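Local structure of erythrocyte binding antigen 140 (Plasmodium falciparum, 4GF2) at residues I395-Y399 / V453-M457; E388-C392 / L461-C467. The protein probably binds a receptor on the host erythrocyte surface through its tandem Duffy-binding-like domains, as a parasite adhesin in red-cell invasion. The protein carries 3 engineered substitutions. All coordinates share one frame; numbering follows the deposited sequence.

Contact 1 (I395-Y399 / V453-M457); sequences IQNSY and VWKVM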
loop_
_atom_site.group_PDB
_atom_site.type_symbol
_atom_site.label_atom_id
_atom_site.label_comp_id
_atom_site.label_asym_id
_atom_site.label_seq_id
_atom_site.Cartn_x
_atom_site.Cartn_y
_atom_site.Cartn_z
ATOM N N ILE A 395 14.266 22.422 4.576
ATOM C CA ILE A 395 13.624 21.127 4.376
ATOM C C ILE A 395 12.598 20.895 5.475
ATOM O O ILE A 395 11.514 20.366 5.227
ATOM C CB ILE A 395 14.653 19.975 4.384
ATOM C CG1 ILE A 395 15.536 20.030 3.135
ATOM C CG2 ILE A 395 13.957 18.623 4.468
ATOM C CD1 ILE A 395 14.790 19.816 1.837
ATOM N N GLN A 396 12.943 21.303 6.692
ATOM C CA GLN A 396 12.052 21.129 7.831
ATOM C C GLN A 396 10.813 22.006 7.704
ATOM O O GLN A 396 9.735 21.624 8.153
ATOM C CB GLN A 396 12.778 21.431 9.143
ATOM C CG GLN A 396 13.706 20.324 9.597
ATOM C CD GLN A 396 14.208 20.524 11.017
ATOM O OE1 GLN A 396 13.763 21.428 11.724
ATOM N NE2 GLN A 396 15.139 19.678 11.439
ATOM N N ASN A 397 10.968 23.182 7.097
ATOM C CA ASN A 397 9.829 24.068 6.860
ATOM C C ASN A 397 8.728 23.364 6.065
ATOM O O ASN A 397 7.566 23.346 6.479
ATOM C CB ASN A 397 10.264 25.346 6.131
ATOM C CG ASN A 397 11.015 26.315 7.033
ATOM O OD1 ASN A 397 10.890 26.273 8.259
ATOM N ND2 ASN A 397 11.789 27.208 6.422
ATOM N N SER A 398 9.090 22.773 4.932
ATOM C CA SER A 398 8.107 22.092 4.093
ATOM C C SER A 398 7.633 20.792 4.736
ATOM O O SER A 398 6.469 20.415 4.619
ATOM C CB SER A 398 8.676 21.829 2.699
ATOM O OG SER A 398 8.758 23.041 1.966
ATOM N N TYR A 399 8.539 20.111 5.424
ATOM C CA TYR A 399 8.177 18.928 6.190
ATOM C C TYR A 399 7.055 19.249 7.175
ATOM O O TYR A 399 6.057 18.533 7.255
ATOM C CB TYR A 399 9.395 18.409 6.951
ATOM C CG TYR A 399 9.065 17.332 7.953
ATOM C CD1 TYR A 399 8.601 16.094 7.535
ATOM C CD2 TYR A 399 9.221 17.549 9.316
ATOM C CE1 TYR A 399 8.298 15.103 8.442
ATOM C CE2 TYR A 399 8.923 16.559 10.233
ATOM C CZ TYR A 399 8.461 15.337 9.787
ATOM O OH TYR A 399 8.161 14.342 10.687
ATOM N N VAL A 453 8.469 9.860 6.382
ATOM C CA VAL A 453 8.400 11.086 5.605
ATOM C C VAL A 453 9.701 11.859 5.783
ATOM O O VAL A 453 10.284 12.344 4.815
ATOM C CB VAL A 453 7.208 11.966 6.028
ATOM C CG1 VAL A 453 7.286 13.331 5.355
ATOM C CG2 VAL A 453 5.896 11.277 5.689
ATOM N N TRP A 454 10.164 11.963 7.022
ATOM C CA TRP A 454 11.406 12.672 7.283
ATOM C C TRP A 454 12.603 11.929 6.701
ATOM O O TRP A 454 13.559 12.548 6.234
ATOM C CB TRP A 454 11.625 12.889 8.778
ATOM C CG TRP A 454 12.939 13.537 9.034
ATOM C CD1 TRP A 454 14.035 12.974 9.613
ATOM C CD2 TRP A 454 13.313 14.872 8.677
ATOM N NE1 TRP A 454 15.064 13.881 9.653
ATOM C CE2 TRP A 454 14.645 15.054 9.086
ATOM C CE3 TRP A 454 12.646 15.932 8.059
ATOM C CZ2 TRP A 454 15.324 16.252 8.897
ATOM C CZ3 TRP A 454 13.320 17.120 7.873
ATOM C CH2 TRP A 454 14.645 17.271 8.290
ATOM N N LYS A 455 12.554 10.600 6.740
ATOM C CA LYS A 455 13.634 9.784 6.199
ATOM C C LYS A 455 13.894 10.105 4.733
ATOM O O LYS A 455 15.041 10.298 4.331
ATOM C CB LYS A 455 13.319 8.293 6.350
ATOM C CG LYS A 455 13.717 7.707 7.695
ATOM C CD LYS A 455 13.380 6.226 7.787
ATOM C CE LYS A 455 13.874 5.632 9.095
ATOM N NZ LYS A 455 13.522 4.194 9.230
ATOM N N VAL A 456 12.832 10.164 3.933
ATOM C CA VAL A 456 12.993 10.381 2.499
ATOM C C VAL A 456 13.375 11.825 2.187
ATOM O O VAL A 456 14.120 12.080 1.242
ATOM C CB VAL A 456 11.727 9.981 1.689
ATOM C CG1 VAL A 456 11.389 8.516 1.915
ATOM C CG2 VAL A 456 10.546 10.863 2.041
ATOM N N MET A 457 12.880 12.769 2.981
ATOM C CA MET A 457 13.187 14.177 2.752
ATOM C C MET A 457 14.607 14.502 3.189
ATOM O O MET A 457 15.265 15.351 2.593
ATOM C CB MET A 457 12.203 15.079 3.500
ATOM C CG MET A 457 10.778 15.022 2.971
ATOM S SD MET A 457 9.725 16.271 3.738
ATOM C CE MET A 457 10.276 17.753 2.901
#
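Ile395 and Tyr399 on one helix face Trp454 and Met457 on another; the axes of segments 395-399 and 453-457 run roughly antiparallel, at 145°, and approach to 10.9 Å. This is helix-helix packing inside the second Duffy-binding-like domain, joining helix 388-407 to the C-terminal end of helix 435-457. Its centre is a T-shaped aromatic pair: Trp454 brings the CE3 edge of its six-membered ring over one face of Tyr399, with ring centroids 5.2 Å apart and planes at 63°. CE3 lies not over the ring centre but toward the rim, near Tyr399 CG. Val453 CG1 meets the same tyrosine in its ring plane, 3.7 Å from Tyr399 CE1, while Met457 SD stands at the ring edge in a Met-aromatic contact. Tyr399 OH bonds to the backbone O of Lys450, one turn before Trp454, which helps fix the ring. Gln396 CG comes obliquely against the indole, 3.5 Å from Trp454 CH2, while Gln396 NE2 hydrogen-bonds to the backbone O of Lys468. Ile395 CG2 packs 3.8 Å from Trp454 CZ3, crossing the indole at about a right angle. Tyr470 stacks on Trp454. Met457 bends at chi3 (75°), turning its methyl toward helix 388-407, where CE lies 3.7 Å from Ile395 O.

Contact 2 (E388-C392 / L461-C467); sequences ENALC and LKNKETC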
loop_
_atom_site.group_PDB
_atom_site.type_symbol
_atom_site.label_atom_id
_atom_site.label_comp_id
_atom_site.label_asym_id
_atom_site.label_seq_id
_atom_site.Cartn_x
_atom_site.Cartn_y
_atom_site.Cartn_z
ATOM N N GLU A 388 24.740 23.961 5.110
ATOM C CA GLU A 388 24.025 22.809 5.651
ATOM C C GLU A 388 22.886 23.205 6.582
ATOM O O GLU A 388 21.779 22.680 6.471
ATOM C CB GLU A 388 24.989 21.889 6.404
ATOM C CG GLU A 388 25.709 20.887 5.524
ATOM C CD GLU A 388 26.637 19.987 6.315
ATOM O OE1 GLU A 388 26.902 20.296 7.497
ATOM O OE2 GLU A 388 27.100 18.970 5.757
ATOM N N ASN A 389 23.164 24.119 7.504
ATOM C CA ASN A 389 22.184 24.520 8.506
ATOM C C ASN A 389 20.950 25.175 7.888
ATOM O O ASN A 389 19.834 24.995 8.373
ATOM C CB ASN A 389 22.823 25.464 9.526
ATOM C CG ASN A 389 23.993 24.828 10.254
ATOM O OD1 ASN A 389 24.115 23.604 10.302
ATOM N ND2 ASN A 389 24.859 25.658 10.825
ATOM N N ALA A 390 21.155 25.931 6.813
ATOM C CA ALA A 390 20.059 26.606 6.133
ATOM C C ALA A 390 19.238 25.591 5.349
ATOM O O ALA A 390 18.017 25.525 5.489
ATOM C CB ALA A 390 20.594 27.684 5.206
ATOM N N LEU A 391 19.916 24.803 4.521
ATOM C CA LEU A 391 19.256 23.750 3.763
ATOM C C LEU A 391 18.447 22.884 4.712
ATOM O O LEU A 391 17.304 22.525 4.426
ATOM C CB LEU A 391 20.283 22.890 3.033
ATOM C CG LEU A 391 20.279 22.999 1.511
ATOM C CD1 LEU A 391 21.444 22.215 0.925
ATOM C CD2 LEU A 391 18.955 22.506 0.947
ATOM N N CYS A 392 19.049 22.557 5.849
ATOM C CA CYS A 392 18.385 21.746 6.858
ATOM C C CYS A 392 17.062 22.375 7.277
ATOM O O CYS A 392 16.024 21.718 7.258
ATOM C CB CYS A 392 19.278 21.576 8.084
ATOM S SG CYS A 392 18.445 20.780 9.467
ATOM N N LEU A 461 20.178 15.746 2.111
ATOM C CA LEU A 461 21.085 16.556 2.921
ATOM C C LEU A 461 22.405 15.843 3.210
ATOM O O LEU A 461 22.424 14.646 3.496
ATOM C CB LEU A 461 20.420 16.913 4.250
ATOM C CG LEU A 461 19.112 17.696 4.170
ATOM C CD1 LEU A 461 18.422 17.692 5.522
ATOM C CD2 LEU A 461 19.362 19.119 3.701
ATOM N N LYS A 462 23.506 16.585 3.139
ATOM C CA LYS A 462 24.793 16.077 3.595
ATOM C C LYS A 462 24.712 15.916 5.106
ATOM O O LYS A 462 24.063 16.718 5.780
ATOM C CB LYS A 462 25.919 17.049 3.241
ATOM C CG LYS A 462 26.090 17.321 1.756
ATOM C CD LYS A 462 27.196 18.340 1.519
ATOM C CE LYS A 462 27.356 18.675 0.045
ATOM N NZ LYS A 462 28.394 19.720 -0.176
ATOM N N ASN A 463 25.366 14.888 5.638
ATOM C CA ASN A 463 25.306 14.613 7.069
ATOM C C ASN A 463 23.886 14.788 7.592
ATOM O O ASN A 463 23.556 15.811 8.190
ATOM C CB ASN A 463 26.256 15.538 7.835
ATOM C CG ASN A 463 27.703 15.379 7.406
ATOM O OD1 ASN A 463 28.397 14.464 7.851
ATOM N ND2 ASN A 463 28.169 16.277 6.545
ATOM N N LYS A 464 23.047 13.782 7.364
ATOM C CA LYS A 464 21.630 13.867 7.702
ATOM C C LYS A 464 21.416 14.148 9.188
ATOM O O LYS A 464 20.548 14.939 9.556
ATOM C CB LYS A 464 20.906 12.577 7.303
ATOM C CG LYS A 464 21.137 12.158 5.856
ATOM C CD LYS A 464 20.054 11.209 5.359
ATOM C CE LYS A 464 19.962 9.954 6.209
ATOM N NZ LYS A 464 18.831 9.083 5.781
ATOM N N GLU A 465 22.212 13.508 10.039
ATOM C CA GLU A 465 22.061 13.657 11.485
ATOM C C GLU A 465 22.431 15.059 11.969
ATOM O O GLU A 465 22.283 15.375 13.148
ATOM C CB GLU A 465 22.894 12.609 12.223
ATOM C CG GLU A 465 22.407 11.184 12.018
ATOM C CD GLU A 465 23.106 10.190 12.925
ATOM O OE1 GLU A 465 23.908 10.622 13.780
ATOM O OE2 GLU A 465 22.851 8.975 12.785
ATOM N N THR A 466 22.921 15.894 11.059
ATOM C CA THR A 466 23.145 17.302 11.362
ATOM C C THR A 466 21.802 17.990 11.583
ATOM O O THR A 466 21.705 18.971 12.322
ATOM C CB THR A 466 23.882 18.011 10.210
ATOM O OG1 THR A 466 25.171 17.413 10.021
ATOM C CG2 THR A 466 24.051 19.496 10.506
ATOM N N CYS A 467 20.770 17.461 10.935
ATOM C CA CYS A 467 19.434 18.041 10.985
ATOM C C CYS A 467 18.611 17.408 12.104
ATOM O O CYS A 467 18.237 16.238 12.028
ATOM C CB CYS A 467 18.745 17.832 9.641
ATOM S SG CYS A 467 17.456 19.017 9.282
#
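Cys392 and Cys467 are joined by a disulfide that ties the first turn of helix 388-407 to the loop between helices 435-457 and 470-475, a covalent cross-link within the second Duffy-binding-like domain. Each SG is roughly anti to its own backbone N, and from there the two meet at 2.0 Å, Cys392 SG to Cys467 SG, with the CB-SG bonds turned 90° about the link. One turn earlier, Glu388 reaches over the loop with an extended chain. Its OE2 accepts a hydrogen bond from Asn463 ND2 at 3.0 Å, fairly straight at 154°. The donor arrives on the syn side of the carboxylate and close to its plane, yet the carboxylate and amide planes themselves are 73° apart. The same OE2 lies 3.4 Å from CB of Lys462, and the two side chains cross at about a right angle. Nearer the protein interior, Leu461 lays CD2 against Leu391 CB at 3.9 Å. The loop holds its own shape through a short 3-10 turn, in which Thr466 N bonds to Asn463 O at 2.9 Å. Glu388 OE2 and Lys462 NZ are 6.1 Å apart, so any electrostatic help from the lysine is probably modest; the lasting tie is covalent, with a single polar bond at the more solvent-accessible side, where Asn463 is exposed and Glu388 partly so.

Overall arrangement
Both contacts draw on helix 388-407: contact 2 uses its first turn and contact 1 the stretch that follows, with centres 11 Å apart. Along the chain, contact 1 is nested within the loop that the disulfide of contact 2 closes. Their chemistry follows their depth. Contact 1 is wholly buried and relies on aromatic, sulfur and aliphatic packing between two helices, whereas contact 2 is only partly buried and joins a helix to a loop by a disulfide, a hydrogen bond and a small apolar patch. They touch at Cys467 SG, 3.2 Å from Gln396 NE2 and 3.5 Å from Trp454 CH2, and separately at Ile395 CG1, 4.0 Å from Leu461 CD2.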